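Local coordinates for histidine acid phosphatase (Bifidobacterium longum subsp. infantis, PDB 6RXD), which probably removes phosphate groups from inositol polyphosphates such as phytate and from 2,3-bisphosphoglycerate, as a phytase of the histidine acid phosphatase family, at residues I111-Y116 with F154-G159. Residues are numbered along the deposited sequence; the frame is centred on the assembly and turned at random.
Sequences IGERAY and FNEASG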
ATOM      1  N   ILE A 111       2.406  14.566   1.641  1.00 11.19           N
ATOM      2  CA  ILE A 111       3.655  13.895   1.992  1.00 13.21           C
ATOM      3  C   ILE A 111       4.844  14.649   1.374  1.00 13.80           C
ATOM      4  O   ILE A 111       5.869  14.853   2.037  1.00 15.22           O
ATOM      5  CB  ILE A 111       3.653  12.415   1.562  1.00 12.04           C
ATOM      6  CG1 ILE A 111       2.573  11.641   2.331  1.00 12.93           C
ATOM      7  CG2 ILE A 111       5.022  11.778   1.848  1.00 13.47           C
ATOM      8  CD1 ILE A 111       2.308  10.220   1.780  1.00 12.66           C
ATOM      9  N   GLY A 112       4.689  15.081   0.123  1.00 13.17           N
ATOM     10  CA  GLY A 112       5.715  15.864  -0.563  1.00 11.31           C
ATOM     11  C   GLY A 112       5.978  17.228   0.057  1.00 15.37           C
ATOM     12  O   GLY A 112       7.141  17.616   0.227  1.00 17.81           O
ATOM     13  N   GLU A 113       4.912  17.961   0.381  1.00 16.04           N
ATOM     14  CA  GLU A 113       5.046  19.231   1.104  1.00 15.08           C
ATOM     15  C   GLU A 113       5.865  19.042   2.372  1.00 15.88           C
ATOM     16  O   GLU A 113       6.798  19.799   2.647  1.00 16.21           O
ATOM     17  CB  GLU A 113       3.688  19.761   1.567  1.00 19.21           C
ATOM     18  CG  GLU A 113       2.701  20.205   0.535  1.00 33.07           C
ATOM     19  CD  GLU A 113       1.487  20.846   1.197  1.00 42.15           C
ATOM     20  OE1 GLU A 113       0.825  20.171   2.019  1.00 47.35           O
ATOM     21  OE2 GLU A 113       1.218  22.033   0.924  1.00 40.84           O
ATOM     22  N   ARG A 114       5.491  18.042   3.169  1.00 15.33           N
ATOM     23  CA  ARG A 114       6.136  17.841   4.461  1.00 13.46           C
ATOM     24  C   ARG A 114       7.547  17.261   4.337  1.00 15.84           C
ATOM     25  O   ARG A 114       8.377  17.443   5.229  1.00 17.84           O
ATOM     26  CB  ARG A 114       5.259  16.968   5.372  1.00 15.14           C
ATOM     27  CG  ARG A 114       3.905  17.601   5.673  1.00 16.15           C
ATOM     28  CD  ARG A 114       3.095  16.781   6.669  1.00 16.32           C
ATOM     29  NE  ARG A 114       2.734  15.468   6.127  1.00 15.27           N
ATOM     30  CZ  ARG A 114       1.630  15.228   5.421  1.00 16.95           C
ATOM     31  NH1 ARG A 114       0.765  16.203   5.166  1.00 18.18           N
ATOM     32  NH2 ARG A 114       1.386  14.012   4.963  1.00 14.08           N
ATOM     33  N   ALA A 115       7.826  16.570   3.235  1.00 15.48           N
ATOM     34  CA  ALA A 115       9.186  16.100   2.991  1.00 16.44           C
ATOM     35  C   ALA A 115      10.134  17.289   2.812  1.00 17.46           C
ATOM     36  O   ALA A 115      11.245  17.297   3.355  1.00 16.26           O
ATOM     37  CB  ALA A 115       9.244  15.158   1.781  1.00 12.83           C
ATOM     38  N   TYR A 116       9.705  18.301   2.067  1.00 15.35           N
ATOM     39  CA  TYR A 116      10.541  19.492   1.957  1.00 15.18           C
ATOM     40  C   TYR A 116      10.670  20.178   3.311  1.00 19.43           C
ATOM     41  O   TYR A 116      11.771  20.555   3.727  1.00 16.80           O
ATOM     42  CB  TYR A 116      10.002  20.497   0.927  1.00 15.85           C
ATOM     43  CG  TYR A 116      10.716  21.817   1.059  1.00 14.45           C
ATOM     44  CD1 TYR A 116      12.048  21.947   0.672  1.00 18.60           C
ATOM     45  CD2 TYR A 116      10.085  22.919   1.621  1.00 19.09           C
ATOM     46  CE1 TYR A 116      12.732  23.160   0.821  1.00 18.60           C
ATOM     47  CE2 TYR A 116      10.761  24.133   1.768  1.00 18.65           C
ATOM     48  CZ  TYR A 116      12.075  24.239   1.366  1.00 21.63           C
ATOM     49  OH  TYR A 116      12.739  25.432   1.519  1.00 21.93           O
ATOM     50  N   PHE A 154       5.917  18.983  -3.124  1.00 14.86           N
ATOM     51  CA  PHE A 154       7.277  19.329  -2.743  1.00 15.56           C
ATOM     52  C   PHE A 154       7.666  20.664  -3.366  1.00 18.39           C
ATOM     53  O   PHE A 154       8.246  21.534  -2.700  1.00 19.15           O
ATOM     54  CB  PHE A 154       8.231  18.224  -3.216  1.00 14.16           C
ATOM     55  CG  PHE A 154       9.661  18.400  -2.767  1.00 17.68           C
ATOM     56  CD1 PHE A 154      10.142  17.704  -1.665  1.00 16.02           C
ATOM     57  CD2 PHE A 154      10.533  19.228  -3.472  1.00 18.50           C
ATOM     58  CE1 PHE A 154      11.455  17.845  -1.257  1.00 15.27           C
ATOM     59  CE2 PHE A 154      11.853  19.376  -3.065  1.00 19.54           C
ATOM     60  CZ  PHE A 154      12.312  18.681  -1.955  1.00 18.76           C
ATOM     61  N   ASN A 155       7.363  20.824  -4.647  1.00 17.66           N
ATOM     62  CA  ASN A 155       7.722  22.052  -5.347  1.00 18.52           C
ATOM     63  C   ASN A 155       6.943  23.277  -4.872  1.00 20.90           C
ATOM     64  O   ASN A 155       7.495  24.374  -4.821  1.00 23.87           O
ATOM     65  CB  ASN A 155       7.567  21.883  -6.859  1.00 17.43           C
ATOM     66  CG  ASN A 155       8.645  21.004  -7.456  1.00 19.67           C
ATOM     67  OD1 ASN A 155       9.741  20.879  -6.903  1.00 21.13           O
ATOM     68  ND2 ASN A 155       8.344  20.390  -8.599  1.00 21.87           N
ATOM     69  N   GLU A 156       5.668  23.096  -4.531  1.00 17.72           N
ATOM     70  CA  GLU A 156       4.875  24.198  -3.995  1.00 21.67           C
ATOM     71  C   GLU A 156       5.449  24.646  -2.652  1.00 24.64           C
ATOM     72  O   GLU A 156       5.590  25.841  -2.396  1.00 24.47           O
ATOM     73  CB  GLU A 156       3.401  23.794  -3.851  1.00 24.57           C
ATOM     74  CG  GLU A 156       2.417  24.966  -3.754  0.96 38.94           C
ATOM     75  CD  GLU A 156       2.304  25.554  -2.356  0.49 41.91           C
ATOM     76  OE1 GLU A 156       2.801  24.929  -1.398  0.35 39.63           O
ATOM     77  OE2 GLU A 156       1.707  26.642  -2.212  0.58 43.74           O
ATOM     78  N   ALA A 157       5.794  23.684  -1.799  1.00 18.98           N
ATOM     79  CA  ALA A 157       6.315  24.003  -0.474  1.00 17.70           C
ATOM     80  C   ALA A 157       7.659  24.736  -0.532  1.00 21.94           C
ATOM     81  O   ALA A 157       7.990  25.509   0.363  1.00 21.89           O
ATOM     82  CB  ALA A 157       6.436  22.731   0.372  1.00 19.68           C
ATOM     83  N   SER A 158       8.432  24.483  -1.581  1.00 20.79           N
ATOM     84  CA  SER A 158       9.762  25.069  -1.702  1.00 20.96           C
ATOM     85  C   SER A 158       9.772  26.209  -2.709  1.00 20.58           C
ATOM     86  O   SER A 158      10.839  26.702  -3.083  1.00 25.07           O
ATOM     87  CB  SER A 158      10.785  24.013  -2.109  1.00 19.81           C
ATOM     88  OG  SER A 158      10.360  23.298  -3.253  1.00 21.86           O
ATOM     89  N   GLY A 159       8.588  26.609  -3.165  1.00 21.83           N
ATOM     90  CA  GLY A 159       8.469  27.740  -4.074  1.00 26.72           C
ATOM     91  C   GLY A 159       9.209  27.563  -5.387  1.00 27.87           C
ATOM     92  O   GLY A 159       9.713  28.538  -5.960  1.00 28.15           O
TER
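Tyr116 reaches across from helix 102-118 to Phe154, Ala157 and Ser158 at the C-terminal end of helix 141-157, and its side chain carries much of this contact. Tyr116 CB sits over one face of the Phe154 ring, offset toward the rim, 3.7 Å from Phe154 CE1. CG lies anti to the backbone N (chi1 168°), under Ser158 CB. The Tyr116 ring turns its CD1 edge to Phe154 CZ, and the Tyr116 and Phe154 rings form a T-shaped pair with planes at 76°. Tyr116 CD2 packs on the methyl of Ala157. Next to it, Tyr116 CE2 comes within 3.4 Å of Ala157 O. Ser158 CB lies over the centre of one face of the Tyr116 ring, a CH-pi contact, with Tyr116 CE1 its nearest ring atom at 3.6 Å and CZ close behind; Ser158 OG donates to Phe154 O. At the tip, Tyr116 OH is hydrogen-bonded to Asp124 and Arg161. An alanine in place of Tyr116 would probably open a gap beside Ser158 CB and leave Asp124 and Arg161 without the hydroxyl that links them. Gly159 ends helix 141-157 in a Schellman motif. Phe154 also packs on strand 132-137, and Ile111 on strand 445-453, so both helices rest against the large mixed sheet.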